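Local atomic coordinates of Myo-inositol phosphohydrolase (PDB entry 4WU3), a protein that probably removes phosphate groups from inositol hexakisphosphate and lower inositol phosphates by the chemistry of protein tyrosine phosphatases. Residues A[602-613]-A[620-628]; A[514-524]-A[549-557]. The protein carries 2 engineered substitutions. All coordinates share one frame; numbering follows the deposited sequence.

Contact 1: A[602-613]-A[620-628]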
loop_
_atom_site.group_PDB
_atom_site.type_symbol
_atom_site.label_atom_id
_atom_site.label_comp_id
_atom_site.label_asym_id
_atom_site.label_seq_id
_atom_site.Cartn_x
_atom_site.Cartn_y
_atom_site.Cartn_z
ATOM N N MET A 602 -33.234 -9.846 0.422
ATOM C CA MET A 602 -33.591 -11.210 0.764
ATOM C C MET A 602 -34.948 -11.327 1.445
ATOM O O MET A 602 -35.595 -12.369 1.327
ATOM C CB MET A 602 -32.508 -11.855 1.641
ATOM C CG MET A 602 -31.170 -12.072 0.939
ATOM S SD MET A 602 -31.267 -13.093 -0.549
ATOM C CE MET A 602 -31.572 -14.707 0.146
ATOM N N ILE A 603 -35.389 -10.292 2.160
ATOM C CA ILE A 603 -36.698 -10.360 2.812
ATOM C C ILE A 603 -37.813 -10.357 1.763
ATOM O O ILE A 603 -38.841 -11.006 1.952
ATOM C CB ILE A 603 -36.921 -9.237 3.841
ATOM C CG1 ILE A 603 -38.194 -9.499 4.663
ATOM C CG2 ILE A 603 -37.036 -7.886 3.156
ATOM C CD1 ILE A 603 -38.178 -10.788 5.453
ATOM N N GLU A 604 -37.600 -9.643 0.657
ATOM C CA GLU A 604 -38.504 -9.715 -0.489
ATOM C C GLU A 604 -38.505 -11.094 -1.113
ATOM O O GLU A 604 -39.565 -11.614 -1.480
ATOM C CB GLU A 604 -38.092 -8.733 -1.575
ATOM C CG GLU A 604 -38.452 -7.301 -1.279
ATOM C CD GLU A 604 -38.172 -6.379 -2.447
ATOM O OE1 GLU A 604 -37.378 -6.756 -3.337
ATOM O OE2 GLU A 604 -38.746 -5.272 -2.473
ATOM N N LYS A 605 -37.320 -11.671 -1.282
ATOM C CA LYS A 605 -37.241 -13.015 -1.823
ATOM C C LYS A 605 -38.054 -13.947 -0.938
ATOM O O LYS A 605 -38.889 -14.719 -1.424
ATOM C CB LYS A 605 -35.796 -13.484 -1.955
ATOM C CG LYS A 605 -35.102 -12.885 -3.172
ATOM C CD LYS A 605 -33.855 -13.652 -3.576
ATOM C CE LYS A 605 -33.361 -13.184 -4.939
ATOM N NZ LYS A 605 -32.111 -13.870 -5.373
ATOM N N PHE A 606 -37.849 -13.851 0.367
ATOM C CA PHE A 606 -38.533 -14.757 1.268
ATOM C C PHE A 606 -40.047 -14.588 1.171
ATOM O O PHE A 606 -40.781 -15.551 1.293
ATOM C CB PHE A 606 -38.067 -14.574 2.706
ATOM C CG PHE A 606 -38.675 -15.554 3.643
ATOM C CD1 PHE A 606 -38.104 -16.797 3.811
ATOM C CD2 PHE A 606 -39.841 -15.250 4.328
ATOM C CE1 PHE A 606 -38.667 -17.711 4.663
ATOM C CE2 PHE A 606 -40.412 -16.165 5.184
ATOM C CZ PHE A 606 -39.823 -17.397 5.350
ATOM N N TYR A 607 -40.510 -13.365 0.948
ATOM C CA TYR A 607 -41.931 -13.128 0.721
ATOM C C TYR A 607 -42.411 -13.930 -0.486
ATOM O O TYR A 607 -43.459 -14.591 -0.430
ATOM C CB TYR A 607 -42.202 -11.647 0.502
ATOM C CG TYR A 607 -43.657 -11.338 0.274
ATOM C CD1 TYR A 607 -44.525 -11.159 1.344
ATOM C CD2 TYR A 607 -44.172 -11.254 -1.011
ATOM C CE1 TYR A 607 -45.866 -10.891 1.144
ATOM C CE2 TYR A 607 -45.512 -10.982 -1.225
ATOM C CZ TYR A 607 -46.354 -10.802 -0.144
ATOM O OH TYR A 607 -47.688 -10.539 -0.358
ATOM N N GLN A 608 -41.635 -13.897 -1.568
ATOM C CA GLN A 608 -41.975 -14.666 -2.766
ATOM C C GLN A 608 -42.014 -16.163 -2.462
ATOM O O GLN A 608 -42.896 -16.890 -2.937
ATOM C CB GLN A 608 -40.979 -14.415 -3.906
ATOM C CG GLN A 608 -41.297 -15.254 -5.139
ATOM C CD GLN A 608 -40.361 -15.024 -6.311
ATOM O OE1 GLN A 608 -39.452 -14.203 -6.246
ATOM N NE2 GLN A 608 -40.585 -15.769 -7.392
ATOM N N TYR A 609 -41.037 -16.622 -1.692
ATOM C CA TYR A 609 -40.957 -18.026 -1.335
ATOM C C TYR A 609 -42.248 -18.463 -0.643
ATOM O O TYR A 609 -42.774 -19.540 -0.905
ATOM C CB TYR A 609 -39.746 -18.275 -0.433
ATOM C CG TYR A 609 -39.807 -19.581 0.325
ATOM C CD1 TYR A 609 -39.555 -20.787 -0.313
ATOM C CD2 TYR A 609 -40.108 -19.610 1.685
ATOM C CE1 TYR A 609 -39.613 -21.986 0.375
ATOM C CE2 TYR A 609 -40.160 -20.809 2.375
ATOM C CZ TYR A 609 -39.917 -21.992 1.707
ATOM O OH TYR A 609 -39.959 -23.196 2.364
ATOM N N VAL A 610 -42.744 -17.618 0.250
ATOM C CA VAL A 610 -43.959 -17.915 0.980
ATOM C C VAL A 610 -45.144 -17.952 0.020
ATOM O O VAL A 610 -45.940 -18.884 0.032
ATOM C CB VAL A 610 -44.221 -16.873 2.084
ATOM C CG1 VAL A 610 -45.633 -17.012 2.609
ATOM C CG2 VAL A 610 -43.220 -17.037 3.217
ATOM N N GLN A 611 -45.264 -16.928 -0.807
ATOM C CA GLN A 611 -46.362 -16.876 -1.765
ATOM C C GLN A 611 -46.496 -18.198 -2.514
ATOM O O GLN A 611 -47.607 -18.669 -2.739
ATOM C CB GLN A 611 -46.146 -15.740 -2.759
ATOM C CG GLN A 611 -46.325 -14.357 -2.156
ATOM C CD GLN A 611 -47.717 -14.140 -1.583
ATOM O OE1 GLN A 611 -48.714 -14.316 -2.271
ATOM N NE2 GLN A 611 -47.786 -13.769 -0.319
ATOM N N GLU A 612 -45.357 -18.800 -2.856
ATOM C CA GLU A 612 -45.302 -19.975 -3.728
ATOM C C GLU A 612 -45.362 -21.316 -3.021
ATOM O O GLU A 612 -45.623 -22.327 -3.671
ATOM C CB GLU A 612 -44.005 -19.966 -4.542
ATOM C CG GLU A 612 -43.969 -18.908 -5.623
ATOM C CD GLU A 612 -42.687 -18.938 -6.424
ATOM O OE1 GLU A 612 -41.961 -19.957 -6.376
ATOM O OE2 GLU A 612 -42.408 -17.935 -7.105
ATOM N N ASN A 613 -45.086 -21.348 -1.716
ATOM C CA ASN A 613 -44.951 -22.625 -1.013
ATOM C C ASN A 613 -45.800 -22.788 0.242
ATOM O O ASN A 613 -45.797 -23.858 0.843
ATOM C CB ASN A 613 -43.483 -22.884 -0.652
ATOM C CG ASN A 613 -42.602 -23.072 -1.871
ATOM O OD1 ASN A 613 -42.360 -24.197 -2.312
ATOM N ND2 ASN A 613 -42.098 -21.968 -2.413
ATOM N N THR A 620 -41.344 -27.859 0.102
ATOM C CA THR A 620 -40.075 -27.435 -0.480
ATOM C C THR A 620 -39.355 -26.440 0.434
ATOM O O THR A 620 -39.927 -25.430 0.841
ATOM C CB THR A 620 -40.283 -26.754 -1.838
ATOM O OG1 THR A 620 -41.062 -27.601 -2.688
ATOM C CG2 THR A 620 -38.938 -26.465 -2.485
ATOM N N SER A 621 -38.099 -26.718 0.748
ATOM C CA SER A 621 -37.370 -25.887 1.694
ATOM C C SER A 621 -36.899 -24.586 1.058
ATOM O O SER A 621 -36.851 -24.454 -0.164
ATOM C CB SER A 621 -36.173 -26.647 2.254
ATOM O OG SER A 621 -35.165 -26.785 1.267
ATOM N N TRP A 622 -36.540 -23.635 1.915
ATOM C CA TRP A 622 -36.003 -22.342 1.496
ATOM C C TRP A 622 -34.688 -22.508 0.743
ATOM O O TRP A 622 -34.467 -21.854 -0.271
ATOM C CB TRP A 622 -35.818 -21.460 2.730
ATOM C CG TRP A 622 -34.996 -20.202 2.573
ATOM C CD1 TRP A 622 -33.805 -19.950 3.164
ATOM C CD2 TRP A 622 -35.335 -19.019 1.837
ATOM N NE1 TRP A 622 -33.367 -18.698 2.838
ATOM C CE2 TRP A 622 -34.287 -18.103 2.023
ATOM C CE3 TRP A 622 -36.418 -18.650 1.037
ATOM C CZ2 TRP A 622 -34.279 -16.843 1.438
ATOM C CZ3 TRP A 622 -36.412 -17.400 0.449
ATOM C CH2 TRP A 622 -35.351 -16.504 0.658
ATOM N N SER A 623 -33.829 -23.395 1.232
ATOM C CA SER A 623 -32.549 -23.655 0.583
ATOM C C SER A 623 -32.736 -24.250 -0.813
ATOM O O SER A 623 -32.100 -23.807 -1.764
ATOM C CB SER A 623 -31.695 -24.583 1.446
ATOM O OG SER A 623 -31.193 -23.871 2.565
ATOM N N GLN A 624 -33.599 -25.256 -0.930
ATOM C CA GLN A 624 -33.894 -25.872 -2.226
ATOM C C GLN A 624 -34.511 -24.843 -3.186
ATOM O O GLN A 624 -34.130 -24.760 -4.349
ATOM C CB GLN A 624 -34.826 -27.081 -2.049
ATOM C CG GLN A 624 -34.202 -28.261 -1.304
ATOM C CD GLN A 624 -35.232 -29.291 -0.861
ATOM O OE1 GLN A 624 -36.435 -29.078 -1.001
ATOM N NE2 GLN A 624 -34.762 -30.410 -0.308
ATOM N N TRP A 625 -35.447 -24.043 -2.684
ATOM C CA TRP A 625 -36.078 -23.003 -3.486
ATOM C C TRP A 625 -35.046 -22.007 -4.016
ATOM O O TRP A 625 -35.037 -21.684 -5.200
ATOM C CB TRP A 625 -37.139 -22.270 -2.663
ATOM C CG TRP A 625 -37.970 -21.280 -3.456
ATOM C CD1 TRP A 625 -39.043 -21.567 -4.252
ATOM C CD2 TRP A 625 -37.798 -19.852 -3.518
ATOM N NE1 TRP A 625 -39.552 -20.408 -4.800
ATOM C CE2 TRP A 625 -38.803 -19.345 -4.371
ATOM C CE3 TRP A 625 -36.890 -18.958 -2.937
ATOM C CZ2 TRP A 625 -38.920 -17.986 -4.663
ATOM C CZ3 TRP A 625 -37.007 -17.607 -3.225
ATOM C CH2 TRP A 625 -38.016 -17.132 -4.078
ATOM N N LEU A 626 -34.175 -21.521 -3.136
ATOM C CA LEU A 626 -33.101 -20.625 -3.551
ATOM C C LEU A 626 -32.295 -21.263 -4.669
ATOM O O LEU A 626 -31.943 -20.606 -5.643
ATOM C CB LEU A 626 -32.166 -20.317 -2.381
ATOM C CG LEU A 626 -32.654 -19.315 -1.340
ATOM C CD1 LEU A 626 -31.592 -19.112 -0.270
ATOM C CD2 LEU A 626 -33.019 -17.998 -1.998
ATOM N N ALA A 627 -31.995 -22.548 -4.507
ATOM C CA ALA A 627 -31.182 -23.282 -5.471
ATOM C C ALA A 627 -32.032 -23.839 -6.609
ATOM O O ALA A 627 -32.172 -25.055 -6.745
ATOM C CB ALA A 627 -30.433 -24.415 -4.772
ATOM N N ALA A 628 -32.593 -22.957 -7.428
ATOM C CA ALA A 628 -33.433 -23.389 -8.542
ATOM C C ALA A 628 -33.709 -22.244 -9.505
ATOM O O ALA A 628 -34.009 -21.133 -9.082
ATOM C CB ALA A 628 -34.741 -23.965 -8.023
#
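Thr620 meets the longer helix through its backbone: its carbonyl oxygen takes the phenol hydrogen of Tyr609, with Thr620 O to Tyr609 OH at 2.7 Å. The hydroxyl lies in the plane of that carbonyl, and a tyrosine suits the place because its ring reaches from the long helix to the loop just before the short one and ends in a donor. The amide of Asn613 is turned back to its own helix, ND2 giving a straight bond to Tyr609 O at 2.9 Å. Ser621 is the N-cap of the short helix and forms a capping box with Gln624, its OG accepting from Gln624 N. Trp622 then reaches back to the long helix, CG anti to its backbone N (chi1 167°). One face of its indole takes the edge of the Phe606 ring, CD1 standing 3.7 Å from Trp622 CE3, while Leu626 CG covers the opposite face. Its outer edge points to the face of Tyr609 in an offset edge-to-face pair, and Met602 CE closes on Trp622 CZ2 at 3.7 Å. Phe606, Tyr609, Trp622 and Trp625 thus make an aromatic cluster where segment 622-626 crosses segment 602-613, their N-to-C directions 102° apart. Trp625 is a knob in a hole made by Gln608, Tyr609, Glu612 and Asn613. Tyr609 CB sits over one face of the six-membered ring of Trp625, 3.8 Å from the centroid, and the phenol edge is directed at the five-membered ring. At the indole's edge, Trp625 NE1 donates almost straight (169°) to Glu612 OE1 at 2.9 Å, reaching it from above the carboxylate plane. Glu612 OE2 accepts from Gln608 NE2, so both carboxylate oxygens are held. Leu626 brings CD2 near Met602 CE.

Contact 2: A[514-524]-A[549-557]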
loop_
_atom_site.group_PDB
_atom_site.type_symbol
_atom_site.label_atom_id
_atom_site.label_comp_id
_atom_site.label_asym_id
_atom_site.label_seq_id
_atom_site.Cartn_x
_atom_site.Cartn_y
_atom_site.Cartn_z
ATOM N N TRP A 514 -28.272 -10.965 7.407
ATOM C CA TRP A 514 -29.468 -11.699 7.043
ATOM C C TRP A 514 -29.280 -13.156 7.456
ATOM O O TRP A 514 -28.269 -13.761 7.140
ATOM C CB TRP A 514 -29.718 -11.579 5.546
ATOM C CG TRP A 514 -30.826 -12.431 5.085
ATOM C CD1 TRP A 514 -30.722 -13.579 4.366
ATOM C CD2 TRP A 514 -32.223 -12.228 5.328
ATOM N NE1 TRP A 514 -31.969 -14.102 4.135
ATOM C CE2 TRP A 514 -32.908 -13.294 4.719
ATOM C CE3 TRP A 514 -32.957 -11.246 5.997
ATOM C CZ2 TRP A 514 -34.288 -13.414 4.761
ATOM C CZ3 TRP A 514 -34.324 -11.361 6.039
ATOM C CH2 TRP A 514 -34.982 -12.438 5.419
ATOM N N PRO A 515 -30.243 -13.718 8.196
ATOM C CA PRO A 515 -30.104 -15.107 8.614
ATOM C C PRO A 515 -29.742 -16.033 7.445
ATOM O O PRO A 515 -30.292 -15.903 6.360
ATOM C CB PRO A 515 -31.487 -15.440 9.169
ATOM C CG PRO A 515 -32.008 -14.134 9.655
ATOM C CD PRO A 515 -31.492 -13.114 8.679
ATOM N N SER A 516 -28.816 -16.959 7.666
ATOM C CA SER A 516 -28.388 -17.860 6.600
ATOM C C SER A 516 -29.525 -18.783 6.174
ATOM O O SER A 516 -30.473 -19.017 6.924
ATOM C CB SER A 516 -27.187 -18.686 7.051
ATOM O OG SER A 516 -27.589 -19.693 7.962
ATOM N N ALA A 517 -29.418 -19.309 4.966
ATOM C CA ALA A 517 -30.369 -20.293 4.456
ATOM C C ALA A 517 -30.583 -21.430 5.443
ATOM O O ALA A 517 -31.721 -21.789 5.728
ATOM C CB ALA A 517 -29.870 -20.859 3.137
ATOM N N ALA A 518 -29.490 -21.994 5.956
ATOM C CA ALA A 518 -29.566 -23.089 6.917
ATOM C C ALA A 518 -30.360 -22.664 8.138
ATOM O O ALA A 518 -31.186 -23.425 8.646
ATOM C CB ALA A 518 -28.171 -23.532 7.339
ATOM N N ASN A 519 -30.099 -21.448 8.609
ATOM C CA ASN A 519 -30.755 -20.937 9.800
ATOM C C ASN A 519 -32.254 -20.738 9.612
ATOM O O ASN A 519 -33.036 -20.948 10.537
ATOM C CB ASN A 519 -30.086 -19.646 10.263
ATOM C CG ASN A 519 -28.777 -19.909 10.973
ATOM O OD1 ASN A 519 -28.462 -21.058 11.287
ATOM N ND2 ASN A 519 -28.011 -18.858 11.233
ATOM N N ILE A 520 -32.646 -20.359 8.404
ATOM C CA ILE A 520 -34.052 -20.153 8.087
ATOM C C ILE A 520 -34.752 -21.502 7.921
ATOM O O ILE A 520 -35.882 -21.673 8.366
ATOM C CB ILE A 520 -34.225 -19.281 6.820
ATOM C CG1 ILE A 520 -33.792 -17.842 7.120
ATOM C CG2 ILE A 520 -35.665 -19.302 6.338
ATOM C CD1 ILE A 520 -33.953 -16.886 5.961
ATOM N N ASP A 521 -34.071 -22.454 7.291
ATOM C CA ASP A 521 -34.581 -23.815 7.162
ATOM C C ASP A 521 -34.814 -24.432 8.537
ATOM O O ASP A 521 -35.812 -25.122 8.752
ATOM C CB ASP A 521 -33.576 -24.696 6.420
ATOM C CG ASP A 521 -33.744 -24.646 4.923
ATOM O OD1 ASP A 521 -34.740 -24.073 4.455
ATOM O OD2 ASP A 521 -32.877 -25.198 4.218
ATOM N N GLU A 522 -33.871 -24.214 9.450
ATOM C CA GLU A 522 -34.011 -24.720 10.808
ATOM C C GLU A 522 -35.291 -24.172 11.406
ATOM O O GLU A 522 -36.050 -24.911 12.009
ATOM C CB GLU A 522 -32.799 -24.370 11.685
ATOM C CG GLU A 522 -32.923 -24.847 13.129
ATOM C CD GLU A 522 -31.588 -24.981 13.848
ATOM O OE1 GLU A 522 -30.547 -24.555 13.302
ATOM O OE2 GLU A 522 -31.580 -25.524 14.976
ATOM N N PHE A 523 -35.557 -22.886 11.227
ATOM C CA PHE A 523 -36.789 -22.333 11.762
ATOM C C PHE A 523 -38.041 -22.915 11.103
ATOM O O PHE A 523 -39.027 -23.195 11.782
ATOM C CB PHE A 523 -36.830 -20.817 11.652
ATOM C CG PHE A 523 -38.105 -20.216 12.187
ATOM C CD1 PHE A 523 -38.415 -20.303 13.539
ATOM C CD2 PHE A 523 -38.994 -19.583 11.348
ATOM C CE1 PHE A 523 -39.598 -19.767 14.042
ATOM C CE2 PHE A 523 -40.177 -19.046 11.839
ATOM C CZ PHE A 523 -40.481 -19.136 13.190
ATOM N N ILE A 524 -38.026 -23.078 9.789
ATOM C CA ILE A 524 -39.206 -23.590 9.101
ATOM C C ILE A 524 -39.495 -25.023 9.554
ATOM O O ILE A 524 -40.633 -25.379 9.889
ATOM C CB ILE A 524 -39.028 -23.509 7.581
ATOM C CG1 ILE A 524 -38.980 -22.033 7.167
ATOM C CG2 ILE A 524 -40.144 -24.256 6.852
ATOM C CD1 ILE A 524 -38.533 -21.803 5.748
ATOM N N ALA A 549 -36.351 -9.714 11.923
ATOM C CA ALA A 549 -36.250 -10.559 10.731
ATOM C C ALA A 549 -37.051 -11.861 10.894
ATOM O O ALA A 549 -37.900 -12.196 10.071
ATOM C CB ALA A 549 -34.787 -10.872 10.434
ATOM N N TYR A 550 -36.786 -12.602 11.965
ATOM C CA TYR A 550 -37.513 -13.846 12.204
ATOM C C TYR A 550 -39.003 -13.604 12.448
ATOM O O TYR A 550 -39.852 -14.334 11.909
ATOM C CB TYR A 550 -36.868 -14.647 13.339
ATOM C CG TYR A 550 -35.773 -15.559 12.829
ATOM C CD1 TYR A 550 -36.076 -16.824 12.323
ATOM C CD2 TYR A 550 -34.450 -15.142 12.800
ATOM C CE1 TYR A 550 -35.082 -17.649 11.830
ATOM C CE2 TYR A 550 -33.447 -15.967 12.311
ATOM C CZ TYR A 550 -33.765 -17.217 11.828
ATOM O OH TYR A 550 -32.761 -18.037 11.339
ATOM N N MET A 551 -39.342 -12.576 13.222
ATOM C CA MET A 551 -40.757 -12.275 13.448
ATOM C C MET A 551 -41.500 -11.984 12.128
ATOM O O MET A 551 -42.624 -12.444 11.927
ATOM C CB MET A 551 -40.927 -11.116 14.426
ATOM C CG MET A 551 -40.510 -11.445 15.848
ATOM S SD MET A 551 -40.388 -10.008 16.925
ATOM C CE MET A 551 -42.130 -9.744 17.270
ATOM N N ALA A 552 -40.864 -11.226 11.237
ATOM C CA ALA A 552 -41.448 -10.891 9.948
ATOM C C ALA A 552 -41.603 -12.129 9.063
ATOM O O ALA A 552 -42.574 -12.247 8.316
ATOM C CB ALA A 552 -40.595 -9.840 9.248
ATOM N N MET A 553 -40.645 -13.048 9.135
ATOM C CA MET A 553 -40.723 -14.273 8.340
ATOM C C MET A 553 -41.850 -15.188 8.816
ATOM O O MET A 553 -42.561 -15.789 8.009
ATOM C CB MET A 553 -39.395 -15.025 8.383
ATOM C CG MET A 553 -38.350 -14.460 7.443
ATOM S SD MET A 553 -36.872 -15.473 7.409
ATOM C CE MET A 553 -35.873 -14.734 8.698
ATOM N N TYR A 554 -41.998 -15.306 10.129
ATOM C CA TYR A 554 -43.070 -16.099 10.701
ATOM C C TYR A 554 -44.435 -15.457 10.418
ATOM O O TYR A 554 -45.373 -16.141 10.019
ATOM C CB TYR A 554 -42.845 -16.257 12.205
ATOM C CG TYR A 554 -43.814 -17.184 12.893
ATOM C CD1 TYR A 554 -44.042 -18.463 12.409
ATOM C CD2 TYR A 554 -44.478 -16.795 14.042
ATOM C CE1 TYR A 554 -44.921 -19.319 13.041
ATOM C CE2 TYR A 554 -45.354 -17.650 14.681
ATOM C CZ TYR A 554 -45.572 -18.910 14.178
ATOM O OH TYR A 554 -46.454 -19.759 14.817
ATOM N N ASP A 555 -44.543 -14.145 10.624
ATOM C CA ASP A 555 -45.759 -13.416 10.298
ATOM C C ASP A 555 -46.193 -13.740 8.862
ATOM O O ASP A 555 -47.340 -14.136 8.631
ATOM C CB ASP A 555 -45.532 -11.915 10.476
ATOM C CG ASP A 555 -46.839 -11.108 10.567
ATOM O OD1 ASP A 555 -47.944 -11.677 10.382
ATOM O OD2 ASP A 555 -46.754 -9.881 10.820
ATOM N N MET A 556 -45.271 -13.591 7.910
ATOM C CA MET A 556 -45.562 -13.838 6.498
ATOM C C MET A 556 -46.060 -15.248 6.294
ATOM O O MET A 556 -47.035 -15.479 5.570
ATOM C CB MET A 556 -44.311 -13.697 5.631
ATOM C CG MET A 556 -43.904 -12.286 5.301
ATOM S SD MET A 556 -42.343 -12.287 4.398
ATOM C CE MET A 556 -41.570 -10.875 5.166
ATOM N N MET A 557 -45.347 -16.199 6.884
ATOM C CA MET A 557 -45.674 -17.604 6.709
ATOM C C MET A 557 -47.126 -17.861 7.101
ATOM O O MET A 557 -47.825 -18.609 6.433
ATOM C CB MET A 557 -44.736 -18.496 7.538
ATOM C CG MET A 557 -43.319 -18.620 6.978
ATOM S SD MET A 557 -42.144 -19.383 8.122
ATOM C CE MET A 557 -42.656 -21.099 8.050
#
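Helix 545-558 runs on from the phosphate-binding P-loop, whose residues Ser540 to Arg546 line the inositol tetrakisphosphate pocket, and packs against segment 514-524 in a buried, mostly apolar contact; the axes of segments 517-524 and 549-557 lie 50° apart. The side chain of Ala549 is about 8 Å from the ligand. Tyr550 fills much of the space between the helices. Its ring lies between Pro515 and Phe523: Pro515 CG touches Tyr550 CE2 at 3.5 Å, and Phe523 CB meets Tyr550 CE1 at 3.6 Å. The CD1 edge of the tyrosine is directed at the face of Phe523 in an offset edge-to-face pair, planes 83° apart. At its far end, Tyr550 OH gives a weak hydrogen bond to Asn519 O (3.0 Å), providing the phenol with a polar partner in an otherwise apolar setting. With an alanine in place of Tyr550, Pro515 and Phe523 would probably face a gap, and Asn519 O would lose this donor. Phe523, CG anti to the backbone N (chi1 179°), puts its ring against the other helix, where Tyr554 CD1 comes up to the ring's edge, 3.7 Å from Phe523 CZ. Methionines suit the remaining space because their unbranched chains bend to fit. Met553 bends at its last torsion, setting SD 3.6 Å from Ile520 CD1 and obliquely beside the indole of Trp514, a Met-aromatic contact, while its CE lies over the centre of the Tyr550 ring. Met557 reaches Ile524 CG1 with its CE at 3.9 Å. Around this packing, Phe523 also meets Phe538 of strand 535-539, and Asn519 ND2 bonds to Ala508 O of strand 503-509. Helix 593-613 covers Trp514 and Met553, helix 622-626 covers Ile520 and Ile524, and helix 564-573 lies against Ala552 and Met556.

How the contacts relate
Following the chain from the N terminus, contact 2 comes first: from helix 517-529 the chain passes through strand 535-539 before helix 545-558 returns to pack on it, closing a loop of 24 residues. Helix 564-573 and the start of helix 593-613 follow, and contact 1 then closes a much shorter loop of six residues. The two are in series, neither nesting nor crossing, yet their centres are 10 Å apart and they touch. Asp521 receives a probable hydrogen bond from Ser623, and Met602 packs on Trp514. Phe606 of helix 593-613 also touches Met553, so the C-terminal pair covers helices 517-529 and 545-558, the former meeting the central sheet through Phe523 and Phe538.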